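Local coordinates for protein sensor histidine kinase (Rhodopseudomonas palustris, PDB 3VA9) that probably works as a membrane-bound sensor kinase that autophosphorylates a histidine in a two-component system, represented here by its four-helix-bundle sensor domain, at residues Ala62-Leu67 with Glu83-Thr88; Ser25-Ala30 with Asp58-Arg63; Arg39-Thr44 with Arg97-Gly102; Pro75-His80 with Ser130-Ala135. All coordinates share one frame; numbering follows the deposited sequence.

In the fold
All four contacts lie in one antiparallel helical bundle, the CHASE3-type sensor domain of the kinase. Contact 2 joins helices 18-44 and 47-70, contact 1 helices 47-70 and 75-101, contact 3 the ends of helices 18-44 and 75-101, and contact 4 the start of helix 75-101 and helix 121-142. Contacts 1 and 2 share Ala62 and Arg63, their centres about 8 Å apart near the middle of the chain; contacts 3 and 4 lie on opposite sides of it, centres about 32 Å apart. Along the chain contact 2 closes before contact 4 opens, and contact 1 falls within the span of contact 3. Distant stretches are thus drawn into one elongated bundle, consistent with a sensor domain.

Contact 1 of 4, residues Ala62-Leu67 with Glu83-Thr88; sequences ARLDGL and ELRLLT
Asp65 and Arg85 form a salt bridge at the outer edge between helices 47-70 and 75-101, an antiparallel pair of the four-helix bundle with leucines on its inner side. Arg85 NH1 donates to Asp65 OD1 at 2.8 Å, and the bond is nearly straight (166°). The oxygen lies in the plane of the guanidinium, at its edge, and is approached almost along its own C-O axis. Even so, the carboxylate and guanidinium planes are turned 35° apart, and the contact runs through one nitrogen and one oxygen, not as a paired, two-pronged bridge. An arginine suits this place because the helix axes are 11.4 Å apart at closest approach and a long side chain is needed to span them. Its CG stands anti to the backbone N, and the chain then bends at chi2 (111°), which swings CD toward the opposite helix.

Beneath the charged pair lies Leu64. Its CB sits over one face of the Arg85 guanidinium, offset toward the rim, 3.8 Å from NH1, so that the flat group is backed by hydrocarbon while its edge serves the acid. Farther in, the two methyls of Leu64 divide the work. CD1 reaches Thr88 OG1 at 3.4 Å, and CD2 meets Leu84 CD2 at 3.8 Å. A branched leucine thus fills the space between a small hydroxyl-bearing residue and another leucine one turn apart.

The surroundings complete the core of the bundle: Leu84 also packs on Ser128 and Leu129 of helix 121-142, while Leu64 and Leu67 rest on Ile27 of helix 18-44.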
loop_
_atom_site.group_PDB
_atom_site.type_symbol
_atom_site.label_atom_id
_atom_site.label_comp_id
_atom_site.label_asym_id
_atom_site.label_seq_id
_atom_site.Cartn_x
_atom_site.Cartn_y
_atom_site.Cartn_z
ATOM N N ALA A 62 -7.585 -6.746 1.323
ATOM C CA ALA A 62 -7.729 -8.168 1.646
ATOM C C ALA A 62 -6.451 -8.763 2.243
ATOM O O ALA A 62 -6.508 -9.541 3.190
ATOM C CB ALA A 62 -8.161 -8.953 0.422
ATOM N N ARG A 63 -5.300 -8.388 1.691
ATOM C CA ARG A 63 -4.016 -8.878 2.194
ATOM C C ARG A 63 -3.663 -8.307 3.564
ATOM O O ARG A 63 -3.054 -8.995 4.387
ATOM C CB ARG A 63 -2.906 -8.593 1.185
ATOM C CG ARG A 63 -3.052 -9.413 -0.075
ATOM C CD ARG A 63 -2.124 -8.965 -1.180
ATOM N NE ARG A 63 -2.468 -9.634 -2.435
ATOM C CZ ARG A 63 -1.883 -9.391 -3.603
ATOM N NH1 ARG A 63 -0.915 -8.488 -3.692
ATOM N NH2 ARG A 63 -2.272 -10.049 -4.682
ATOM N N LEU A 64 -4.044 -7.053 3.806
ATOM C CA LEU A 64 -3.884 -6.459 5.130
ATOM C C LEU A 64 -4.775 -7.155 6.163
ATOM O O LEU A 64 -4.326 -7.432 7.275
ATOM C CB LEU A 64 -4.165 -4.951 5.106
ATOM C CG LEU A 64 -3.089 -4.087 4.430
ATOM C CD1 LEU A 64 -3.628 -2.725 4.020
ATOM C CD2 LEU A 64 -1.853 -3.942 5.309
ATOM N N ASP A 65 -6.032 -7.422 5.796
ATOM C CA ASP A 65 -6.975 -8.114 6.688
ATOM C C ASP A 65 -6.428 -9.490 7.091
ATOM O O ASP A 65 -6.542 -9.908 8.244
ATOM C CB ASP A 65 -8.342 -8.319 6.018
ATOM C CG ASP A 65 -9.067 -7.020 5.702
ATOM O OD1 ASP A 65 -8.755 -5.970 6.311
ATOM O OD2 ASP A 65 -9.980 -7.067 4.842
ATOM N N GLY A 66 -5.846 -10.189 6.121
ATOM C CA GLY A 66 -5.319 -11.527 6.332
ATOM C C GLY A 66 -3.993 -11.586 7.068
ATOM O O GLY A 66 -3.758 -12.493 7.861
ATOM N N LEU A 67 -3.112 -10.631 6.793
ATOM C CA LEU A 67 -1.856 -10.542 7.518
ATOM C C LEU A 67 -2.181 -10.345 8.984
ATOM O O LEU A 67 -1.550 -10.933 9.864
ATOM C CB LEU A 67 -1.032 -9.360 7.010
ATOM C CG LEU A 67 0.222 -8.999 7.804
ATOM C CD1 LEU A 67 1.264 -10.106 7.706
ATOM C CD2 LEU A 67 0.789 -7.673 7.317
ATOM N N GLU A 83 -0.072 0.293 12.466
ATOM C CA GLU A 83 0.681 1.439 11.966
ATOM C C GLU A 83 0.812 1.451 10.442
ATOM O O GLU A 83 0.540 2.472 9.804
ATOM C CB GLU A 83 2.045 1.518 12.661
ATOM C CG GLU A 83 1.920 1.958 14.118
ATOM C CD GLU A 83 2.955 1.332 15.042
ATOM O OE1 GLU A 83 4.001 0.852 14.554
ATOM O OE2 GLU A 83 2.713 1.329 16.270
ATOM N N LEU A 84 1.211 0.319 9.863
ATOM C CA LEU A 84 1.273 0.184 8.405
ATOM C C LEU A 84 -0.072 0.564 7.774
ATOM O O LEU A 84 -0.130 1.337 6.816
ATOM C CB LEU A 84 1.638 -1.251 8.009
ATOM C CG LEU A 84 1.554 -1.548 6.507
ATOM C CD1 LEU A 84 2.624 -0.779 5.756
ATOM C CD2 LEU A 84 1.672 -3.043 6.220
ATOM N N ARG A 85 -1.148 0.022 8.339
ATOM C CA ARG A 85 -2.501 0.236 7.829
ATOM C C ARG A 85 -2.916 1.700 7.816
ATOM O O ARG A 85 -3.574 2.156 6.878
ATOM C CB ARG A 85 -3.507 -0.552 8.663
ATOM C CG ARG A 85 -4.915 -0.439 8.132
ATOM C CD ARG A 85 -5.353 -1.767 7.555
ATOM N NE ARG A 85 -6.354 -1.624 6.506
ATOM C CZ ARG A 85 -7.234 -2.571 6.203
ATOM N NH1 ARG A 85 -7.238 -3.710 6.887
ATOM N NH2 ARG A 85 -8.110 -2.379 5.226
ATOM N N LEU A 86 -2.554 2.427 8.871
ATOM C CA LEU A 86 -2.759 3.867 8.905
ATOM C C LEU A 86 -2.085 4.506 7.697
ATOM O O LEU A 86 -2.684 5.323 6.989
ATOM C CB LEU A 86 -2.191 4.474 10.198
ATOM C CG LEU A 86 -2.221 6.011 10.312
ATOM C CD1 LEU A 86 -3.649 6.536 10.194
ATOM C CD2 LEU A 86 -1.592 6.492 11.616
ATOM N N LEU A 87 -0.831 4.126 7.476
ATOM C CA LEU A 87 -0.028 4.685 6.392
ATOM C C LEU A 87 -0.607 4.306 5.030
ATOM O O LEU A 87 -0.692 5.146 4.139
ATOM C CB LEU A 87 1.433 4.220 6.510
ATOM C CG LEU A 87 2.260 4.763 7.693
ATOM C CD1 LEU A 87 3.590 4.028 7.847
ATOM C CD2 LEU A 87 2.499 6.263 7.579
ATOM N N THR A 88 -1.016 3.048 4.867
ATOM C CA THR A 88 -1.574 2.610 3.583
ATOM C C THR A 88 -2.956 3.225 3.319
ATOM O O THR A 88 -3.288 3.522 2.176
ATOM C CB THR A 88 -1.599 1.061 3.419
ATOM O OG1 THR A 88 -2.431 0.470 4.420
ATOM C CG2 THR A 88 -0.205 0.482 3.536
#

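Contact 2 of 4, residues Ser25-Ala30 with Asp58-Arg63; sequences SAIQQA and DALAAR
Arg63 is a knob in the antiparallel hairpin formed by helices 18-44 and 47-70 of the four-helix bundle, its side chain set in a hole lined by Ala26, Ile27, Gln29 and Ala30. The packing is close, with the axes of the two segments 9.0 Å apart, and the alanines suit it because they add so little bulk to the interface. Extended from CG to NE, the arginine chain lays CD against Ala26 CB at 3.9 Å and takes the guanidinium across to the other helix.

There NH1 donates to Ala26 O at 2.9 Å, in a bent bond (140°). The donor is tilted 32° from the carbonyl plane, and it arrives on the opposite face from Ala30 N, which makes the normal helical bond to the same oxygen. Ala26 O thus accepts two N-H groups. The NH1 end also lies 3.7 Å from Ala30 CB. An alanine in place of Arg63 would keep the contact of CB with Ile27 CG1 but would probably leave Ala26 O with its helical donor alone and open a gap beside Ala26 and Ala30.

Toward the core the contact becomes apolar in its side chains. Ala30 CB meets Leu60 CB at 4.0 Å, and the side chains of Ile27 and Leu60 cross at about a right angle, with Ile27 CG2 3.7 Å from Leu60 CD1.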
loop_
_atom_site.group_PDB
_atom_site.type_symbol
_atom_site.label_atom_id
_atom_site.label_comp_id
_atom_site.label_asym_id
_atom_site.label_seq_id
_atom_site.Cartn_x
_atom_site.Cartn_y
_atom_site.Cartn_z
ATOM N N SER A 25 5.396 -9.229 1.623
ATOM C CA SER A 25 5.903 -8.908 0.298
ATOM C C SER A 25 4.756 -8.679 -0.678
ATOM O O SER A 25 4.848 -7.855 -1.580
ATOM C CB SER A 25 6.804 -10.040 -0.199
ATOM O OG SER A 25 6.791 -10.113 -1.610
ATOM N N ALA A 26 3.671 -9.418 -0.486
ATOM C CA ALA A 26 2.485 -9.262 -1.308
ATOM C C ALA A 26 1.799 -7.919 -1.050
ATOM O O ALA A 26 1.103 -7.386 -1.918
ATOM C CB ALA A 26 1.522 -10.423 -1.069
ATOM N N ILE A 27 2.000 -7.368 0.142
ATOM C CA ILE A 27 1.439 -6.059 0.477
ATOM C C ILE A 27 2.214 -4.921 -0.190
ATOM O O ILE A 27 1.628 -3.993 -0.744
ATOM C CB ILE A 27 1.361 -5.854 2.004
ATOM C CG1 ILE A 27 0.222 -6.702 2.572
ATOM C CG2 ILE A 27 1.151 -4.382 2.342
ATOM C CD1 ILE A 27 0.220 -6.796 4.060
ATOM N N GLN A 28 3.535 -5.005 -0.122
ATOM C CA GLN A 28 4.416 -4.112 -0.865
ATOM C C GLN A 28 4.046 -4.112 -2.351
ATOM O O GLN A 28 3.856 -3.057 -2.948
ATOM C CB GLN A 28 5.863 -4.569 -0.676
ATOM C CG GLN A 28 6.860 -3.989 -1.652
ATOM C CD GLN A 28 8.200 -4.707 -1.580
ATOM O OE1 GLN A 28 8.433 -5.696 -2.286
ATOM N NE2 GLN A 28 9.084 -4.221 -0.712
ATOM N N GLN A 29 3.929 -5.303 -2.934
ATOM C CA GLN A 29 3.516 -5.453 -4.328
ATOM C C GLN A 29 2.233 -4.686 -4.651
ATOM O O GLN A 29 2.198 -3.894 -5.600
ATOM C CB GLN A 29 3.336 -6.932 -4.686
ATOM C CG GLN A 29 2.786 -7.168 -6.093
ATOM C CD GLN A 29 2.558 -8.643 -6.405
ATOM O OE1 GLN A 29 2.793 -9.511 -5.564
ATOM N NE2 GLN A 29 2.099 -8.928 -7.622
ATOM N N ALA A 30 1.184 -4.926 -3.862
ATOM C CA ALA A 30 -0.128 -4.317 -4.099
ATOM C C ALA A 30 -0.097 -2.792 -4.025
ATOM O O ALA A 30 -0.773 -2.116 -4.797
ATOM C CB ALA A 30 -1.165 -4.877 -3.134
ATOM N N ASP A 58 -8.188 -3.246 -3.805
ATOM C CA ASP A 58 -8.985 -4.297 -3.173
ATOM C C ASP A 58 -8.090 -5.408 -2.606
ATOM O O ASP A 58 -8.317 -5.903 -1.499
ATOM C CB ASP A 58 -9.990 -4.882 -4.170
ATOM C CG ASP A 58 -11.098 -3.900 -4.537
ATOM O OD1 ASP A 58 -11.294 -2.916 -3.800
ATOM O OD2 ASP A 58 -11.784 -4.118 -5.559
ATOM N N ALA A 59 -7.063 -5.782 -3.366
ATOM C CA ALA A 59 -6.148 -6.840 -2.956
ATOM C C ALA A 59 -5.341 -6.419 -1.726
ATOM O O ALA A 59 -5.101 -7.216 -0.816
ATOM C CB ALA A 59 -5.225 -7.230 -4.114
ATOM N N LEU A 60 -4.939 -5.157 -1.694
ATOM C CA LEU A 60 -4.236 -4.614 -0.536
ATOM C C LEU A 60 -5.072 -4.750 0.735
ATOM O O LEU A 60 -4.596 -5.249 1.760
ATOM C CB LEU A 60 -3.892 -3.148 -0.775
ATOM C CG LEU A 60 -3.159 -2.373 0.326
ATOM C CD1 LEU A 60 -1.888 -3.076 0.777
ATOM C CD2 LEU A 60 -2.850 -0.952 -0.149
ATOM N N ALA A 61 -6.316 -4.286 0.667
ATOM C CA ALA A 61 -7.219 -4.379 1.805
ATOM C C ALA A 61 -7.345 -5.838 2.268
ATOM O O ALA A 61 -7.196 -6.130 3.453
ATOM C CB ALA A 61 -8.587 -3.791 1.454
ATOM N N ALA A 62 -7.585 -6.746 1.323
ATOM C CA ALA A 62 -7.729 -8.168 1.646
ATOM C C ALA A 62 -6.451 -8.763 2.243
ATOM O O ALA A 62 -6.508 -9.541 3.190
ATOM C CB ALA A 62 -8.161 -8.953 0.422
ATOM N N ARG A 63 -5.300 -8.388 1.691
ATOM C CA ARG A 63 -4.016 -8.878 2.194
ATOM C C ARG A 63 -3.663 -8.307 3.564
ATOM O O ARG A 63 -3.054 -8.995 4.387
ATOM C CB ARG A 63 -2.906 -8.593 1.185
ATOM C CG ARG A 63 -3.052 -9.413 -0.075
ATOM C CD ARG A 63 -2.124 -8.965 -1.180
ATOM N NE ARG A 63 -2.468 -9.634 -2.435
ATOM C CZ ARG A 63 -1.883 -9.391 -3.603
ATOM N NH1 ARG A 63 -0.915 -8.488 -3.692
ATOM N NH2 ARG A 63 -2.272 -10.049 -4.682
#

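Contact 3 of 4, residues Arg39-Thr44 with Arg97-Gly102; sequences RGFLLT and RVVELG
Leu42 sets one methyl against Val98 and the other against Gly102, and this is the tight half of the contact. CD1 lies 3.4 Å from Val98 CG1, closer than methyl groups usually pack, and the two side chains meet at about a right angle. CD2 comes to 3.5 Å from Gly102 C, touching backbone instead of a side chain. CG stands anti to the carbonyl carbon (chi1 -81°), 4.0 Å from Val98 CG1, and the two methyls branch from it to their partners. An alanine in place of Leu42, lacking CG and both methyls, would probably open a gap between the two segments, leaving Val98 CG1 and the Gly102 backbone without these apolar neighbours.

Gly102 suits its place as the residue where helix 75-101 has just ended. Its phi is positive (70°), a value that glycine takes up readily, and a side chain would be crowded by Val99 O.

Phe41, itself partly exposed, makes the looser, more solvent-facing half. Its CE2 points edge-on at Val99 O, in the ring plane, at 3.7 Å, while its nearest approach to Val99 CG1 is a loose 4.4 Å. The ring is also flanked by Glu47, Tyr49 and Arg50 of helix 47-70. On the tight side, Ala109 and Ile112 of helix 106-116 pack on Leu42 and Val98.

Between these two segments, which share no hydrogen bonds, cohesion therefore rests on shape and buried hydrocarbon, with a weak but probably favourable approach of the ring's C-H edge to the Val99 carbonyl.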
loop_
_atom_site.group_PDB
_atom_site.type_symbol
_atom_site.label_atom_id
_atom_site.label_comp_id
_atom_site.label_asym_id
_atom_site.label_seq_id
_atom_site.Cartn_x
_atom_site.Cartn_y
_atom_site.Cartn_z
ATOM N N ARG A 39 -0.981 5.906 -12.122
ATOM C CA ARG A 39 -0.153 6.667 -13.061
ATOM C C ARG A 39 -0.432 6.293 -14.506
ATOM O O ARG A 39 -0.522 7.160 -15.362
ATOM C CB ARG A 39 1.329 6.488 -12.744
ATOM C CG ARG A 39 1.663 7.042 -11.392
ATOM C CD ARG A 39 3.141 7.013 -11.091
ATOM N NE ARG A 39 3.345 7.607 -9.777
ATOM C CZ ARG A 39 4.508 7.683 -9.151
ATOM N NH1 ARG A 39 5.613 7.205 -9.724
ATOM N NH2 ARG A 39 4.560 8.254 -7.956
ATOM N N GLY A 40 -0.581 5.002 -14.773
ATOM C CA GLY A 40 -0.921 4.545 -16.113
ATOM C C GLY A 40 -2.257 5.096 -16.602
ATOM O O GLY A 40 -2.398 5.434 -17.781
ATOM N N PHE A 41 -3.231 5.197 -15.693
ATOM C CA PHE A 41 -4.563 5.738 -16.005
ATOM C C PHE A 41 -4.512 7.231 -16.326
ATOM O O PHE A 41 -5.130 7.687 -17.294
ATOM C CB PHE A 41 -5.536 5.486 -14.843
ATOM C CG PHE A 41 -6.935 6.024 -15.073
ATOM C CD1 PHE A 41 -7.660 5.663 -16.203
ATOM C CD2 PHE A 41 -7.530 6.871 -14.144
ATOM C CE1 PHE A 41 -8.952 6.146 -16.410
ATOM C CE2 PHE A 41 -8.823 7.351 -14.339
ATOM C CZ PHE A 41 -9.536 6.987 -15.477
ATOM N N LEU A 42 -3.776 7.990 -15.515
ATOM C CA LEU A 42 -3.573 9.414 -15.786
ATOM C C LEU A 42 -2.909 9.640 -17.136
ATOM O O LEU A 42 -3.250 10.579 -17.858
ATOM C CB LEU A 42 -2.696 10.050 -14.715
ATOM C CG LEU A 42 -3.298 10.468 -13.388
ATOM C CD1 LEU A 42 -2.268 11.312 -12.649
ATOM C CD2 LEU A 42 -4.576 11.258 -13.628
ATOM N N LEU A 43 -1.946 8.782 -17.465
ATOM C CA LEU A 43 -1.182 8.920 -18.703
ATOM C C LEU A 43 -1.991 8.599 -19.955
ATOM O O LEU A 43 -1.871 9.292 -20.969
ATOM C CB LEU A 43 0.044 8.008 -18.662
ATOM C CG LEU A 43 1.274 8.566 -17.946
ATOM C CD1 LEU A 43 2.277 7.448 -17.727
ATOM C CD2 LEU A 43 1.895 9.745 -18.731
ATOM N N THR A 44 -2.803 7.544 -19.880
ATOM C CA THR A 44 -3.417 6.967 -21.080
ATOM C C THR A 44 -4.922 7.162 -21.184
ATOM O O THR A 44 -5.467 7.152 -22.283
ATOM C CB THR A 44 -3.151 5.453 -21.187
ATOM O OG1 THR A 44 -3.814 4.772 -20.111
ATOM C CG2 THR A 44 -1.653 5.156 -21.154
ATOM N N ARG A 97 -7.827 10.048 -4.878
ATOM C CA ARG A 97 -8.206 11.422 -5.211
ATOM C C ARG A 97 -7.659 11.797 -6.591
ATOM O O ARG A 97 -8.343 12.433 -7.388
ATOM C CB ARG A 97 -7.695 12.389 -4.135
ATOM C CG ARG A 97 -7.957 13.875 -4.391
ATOM C CD ARG A 97 -9.444 14.186 -4.595
ATOM N NE ARG A 97 -10.311 13.382 -3.739
ATOM C CZ ARG A 97 -11.588 13.119 -4.012
ATOM N NH1 ARG A 97 -12.141 13.606 -5.114
ATOM N NH2 ARG A 97 -12.313 12.365 -3.191
ATOM N N VAL A 98 -6.419 11.394 -6.858
ATOM C CA VAL A 98 -5.784 11.626 -8.144
ATOM C C VAL A 98 -6.522 10.879 -9.259
ATOM O O VAL A 98 -6.736 11.419 -10.340
ATOM C CB VAL A 98 -4.335 11.133 -8.138
ATOM C CG1 VAL A 98 -3.748 11.228 -9.537
ATOM C CG2 VAL A 98 -3.499 11.916 -7.125
ATOM N N VAL A 99 -6.887 9.632 -8.981
ATOM C CA VAL A 99 -7.653 8.798 -9.907
ATOM C C VAL A 99 -9.022 9.428 -10.178
ATOM O O VAL A 99 -9.533 9.381 -11.300
ATOM C CB VAL A 99 -7.827 7.363 -9.336
ATOM C CG1 VAL A 99 -8.997 6.652 -9.964
ATOM C CG2 VAL A 99 -6.554 6.559 -9.517
ATOM N N GLU A 100 -9.598 10.038 -9.144
ATOM C CA GLU A 100 -10.893 10.706 -9.261
ATOM C C GLU A 100 -10.832 11.936 -10.161
ATOM O O GLU A 100 -11.693 12.123 -11.022
ATOM C CB GLU A 100 -11.442 11.083 -7.882
ATOM C CG GLU A 100 -12.195 9.956 -7.205
ATOM C CD GLU A 100 -13.454 9.562 -7.960
ATOM O OE1 GLU A 100 -14.113 10.456 -8.535
ATOM O OE2 GLU A 100 -13.790 8.360 -7.971
ATOM N N LEU A 101 -9.818 12.772 -9.957
ATOM C CA LEU A 101 -9.596 13.909 -10.840
ATOM C C LEU A 101 -9.310 13.409 -12.261
ATOM O O LEU A 101 -9.907 13.884 -13.220
ATOM C CB LEU A 101 -8.473 14.802 -10.314
ATOM C CG LEU A 101 -8.839 15.599 -9.055
ATOM C CD1 LEU A 101 -7.600 16.194 -8.389
ATOM C CD2 LEU A 101 -9.875 16.687 -9.367
ATOM N N GLY A 102 -8.403 12.447 -12.387
ATOM C CA GLY A 102 -8.261 11.708 -13.630
ATOM C C GLY A 102 -7.678 12.471 -14.805
ATOM O O GLY A 102 -7.449 13.677 -14.719
#

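Contact 4 of 4, residues Pro75-His80 with Ser130-Ala135; sequences PEQIAH and SVLTRA
His80 and Val131 meet face-on in a CH-pi contact: Val131 CG1 stands over the centre of the imidazole, 3.6 Å from the centroid and 8° off the ring normal. The valine's branch point lets one methyl be spent on the ring, and the flat histidine offers it a full face. At the root of the ring, His80 CB packs on Leu132 CD2 at 3.5 Å.

Gln77, one turn earlier, makes the other half of the contact. Its chain bends at chi2 (-63°), and the amide comes to lie beside Leu132 and Ala135. NE2 makes a weak hydrogen bond to Leu132 O at 3.5 Å. OE1 instead faces hydrocarbon, at 3.4 Å from Leu132 CD2 and 3.6 Å from Ala135 CB. A small residue suits Ala135's place because the amide rests directly on its methyl.

Farther out, other groups position these. Glu136 OE2 accepts a stronger hydrogen bond from Gln77 NE2, which probably sets the turn of the amide, NE2 toward the acid and OE1 away. His80 ND1 has a weak hydrogen bond to Glu83 OE1, within the same helix. The segments of helices 75-101 and 121-142 run antiparallel at 160°, an interface of the sensor bundle, and Leu132 ties the pair to helix 18-44 by leaning on Ile24.

The chemistry is uneven. The amide's nitrogen has two acceptors, Glu136 OE2 and, weakly, Leu132 O, whereas OE1 is buried with no polar partner in the model, which is likely to carry an energetic cost. The nearby carboxylate of Glu83 would tend to stabilise positive charge on the imidazole, whose face nevertheless serves as an apolar surface for Val131.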
loop_
_atom_site.group_PDB
_atom_site.type_symbol
_atom_site.label_atom_id
_atom_site.label_comp_id
_atom_site.label_asym_id
_atom_site.label_seq_id
_atom_site.Cartn_x
_atom_site.Cartn_y
_atom_site.Cartn_z
ATOM N N PRO A 75 1.081 -8.985 19.993
ATOM C CA PRO A 75 0.729 -7.577 20.222
ATOM C C PRO A 75 1.693 -6.578 19.581
ATOM O O PRO A 75 1.244 -5.542 19.096
ATOM C CB PRO A 75 0.768 -7.453 21.747
ATOM C CG PRO A 75 0.452 -8.823 22.236
ATOM C CD PRO A 75 1.091 -9.761 21.246
ATOM N N GLU A 76 2.988 -6.874 19.585
ATOM C CA GLU A 76 3.972 -5.975 18.987
ATOM C C GLU A 76 3.829 -5.930 17.470
ATOM O O GLU A 76 4.028 -4.883 16.850
ATOM C CB GLU A 76 5.398 -6.384 19.363
ATOM C CG GLU A 76 5.684 -6.340 20.854
ATOM C CD GLU A 76 4.980 -7.449 21.615
ATOM O OE1 GLU A 76 4.887 -8.576 21.083
ATOM O OE2 GLU A 76 4.521 -7.190 22.748
ATOM N N GLN A 77 3.487 -7.071 16.879
ATOM C CA GLN A 77 3.245 -7.147 15.444
ATOM C C GLN A 77 1.903 -6.528 15.058
ATOM O O GLN A 77 1.805 -5.828 14.053
ATOM C CB GLN A 77 3.322 -8.596 14.956
ATOM C CG GLN A 77 4.733 -9.145 14.881
ATOM C CD GLN A 77 5.595 -8.404 13.881
ATOM O OE1 GLN A 77 5.814 -7.200 14.002
ATOM N NE2 GLN A 77 6.093 -9.124 12.886
ATOM N N ILE A 78 0.874 -6.801 15.855
ATOM C CA ILE A 78 -0.442 -6.215 15.642
ATOM C C ILE A 78 -0.343 -4.694 15.636
ATOM O O ILE A 78 -0.979 -4.028 14.816
ATOM C CB ILE A 78 -1.457 -6.674 16.719
ATOM C CG1 ILE A 78 -1.832 -8.143 16.508
ATOM C CG2 ILE A 78 -2.715 -5.808 16.691
ATOM C CD1 ILE A 78 -2.519 -8.422 15.180
ATOM N N ALA A 79 0.462 -4.151 16.546
ATOM C CA ALA A 79 0.677 -2.708 16.612
ATOM C C ALA A 79 1.375 -2.212 15.346
ATOM O O ALA A 79 0.998 -1.188 14.782
ATOM C CB ALA A 79 1.482 -2.341 17.846
ATOM N N HIS A 80 2.389 -2.946 14.900
ATOM C CA HIS A 80 3.111 -2.589 13.679
ATOM C C HIS A 80 2.218 -2.668 12.445
ATOM O O HIS A 80 2.363 -1.877 11.517
ATOM C CB HIS A 80 4.354 -3.467 13.481
ATOM C CG HIS A 80 5.448 -3.201 14.469
ATOM N ND1 HIS A 80 5.874 -1.928 14.788
ATOM C CD2 HIS A 80 6.218 -4.048 15.194
ATOM C CE1 HIS A 80 6.848 -2.003 15.677
ATOM N NE2 HIS A 80 7.077 -3.275 15.940
ATOM N N SER A 130 9.475 -2.936 6.390
ATOM C CA SER A 130 10.749 -3.471 6.864
ATOM C C SER A 130 10.688 -3.832 8.343
ATOM O O SER A 130 11.166 -4.891 8.747
ATOM C CB SER A 130 11.891 -2.483 6.617
ATOM O OG SER A 130 12.152 -2.342 5.232
ATOM N N VAL A 131 10.107 -2.945 9.146
ATOM C CA VAL A 131 9.956 -3.198 10.575
ATOM C C VAL A 131 9.249 -4.529 10.819
ATOM O O VAL A 131 9.675 -5.322 11.661
ATOM C CB VAL A 131 9.175 -2.069 11.275
ATOM C CG1 VAL A 131 8.734 -2.511 12.657
ATOM C CG2 VAL A 131 10.021 -0.808 11.354
ATOM N N LEU A 132 8.172 -4.767 10.074
ATOM C CA LEU A 132 7.450 -6.031 10.157
ATOM C C LEU A 132 8.316 -7.220 9.715
ATOM O O LEU A 132 8.349 -8.260 10.382
ATOM C CB LEU A 132 6.172 -5.971 9.320
ATOM C CG LEU A 132 4.977 -5.254 9.951
ATOM C CD1 LEU A 132 3.901 -4.968 8.918
ATOM C CD2 LEU A 132 4.412 -6.066 11.113
ATOM N N THR A 133 9.010 -7.052 8.589
ATOM C CA THR A 133 9.868 -8.095 8.032
ATOM C C THR A 133 11.010 -8.461 8.980
ATOM O O THR A 133 11.208 -9.634 9.307
ATOM C CB THR A 133 10.456 -7.674 6.674
ATOM O OG1 THR A 133 9.394 -7.476 5.732
ATOM C CG2 THR A 133 11.393 -8.746 6.144
ATOM N N ARG A 134 11.761 -7.454 9.414
ATOM C CA ARG A 134 12.837 -7.665 10.376
ATOM C C ARG A 134 12.327 -8.327 11.654
ATOM O O ARG A 134 12.969 -9.228 12.189
ATOM C CB ARG A 134 13.561 -6.351 10.692
ATOM C CG ARG A 134 14.553 -5.928 9.614
ATOM C CD ARG A 134 15.323 -4.671 9.998
ATOM N NE ARG A 134 14.627 -3.450 9.598
ATOM C CZ ARG A 134 13.896 -2.702 10.418
ATOM N NH1 ARG A 134 13.766 -3.045 11.693
ATOM N NH2 ARG A 134 13.297 -1.608 9.965
ATOM N N ALA A 135 11.166 -7.887 12.130
ATOM C CA ALA A 135 10.574 -8.448 13.341
ATOM C C ALA A 135 10.244 -9.933 13.186
ATOM O O ALA A 135 10.470 -10.717 14.104
ATOM C CB ALA A 135 9.335 -7.664 13.746
#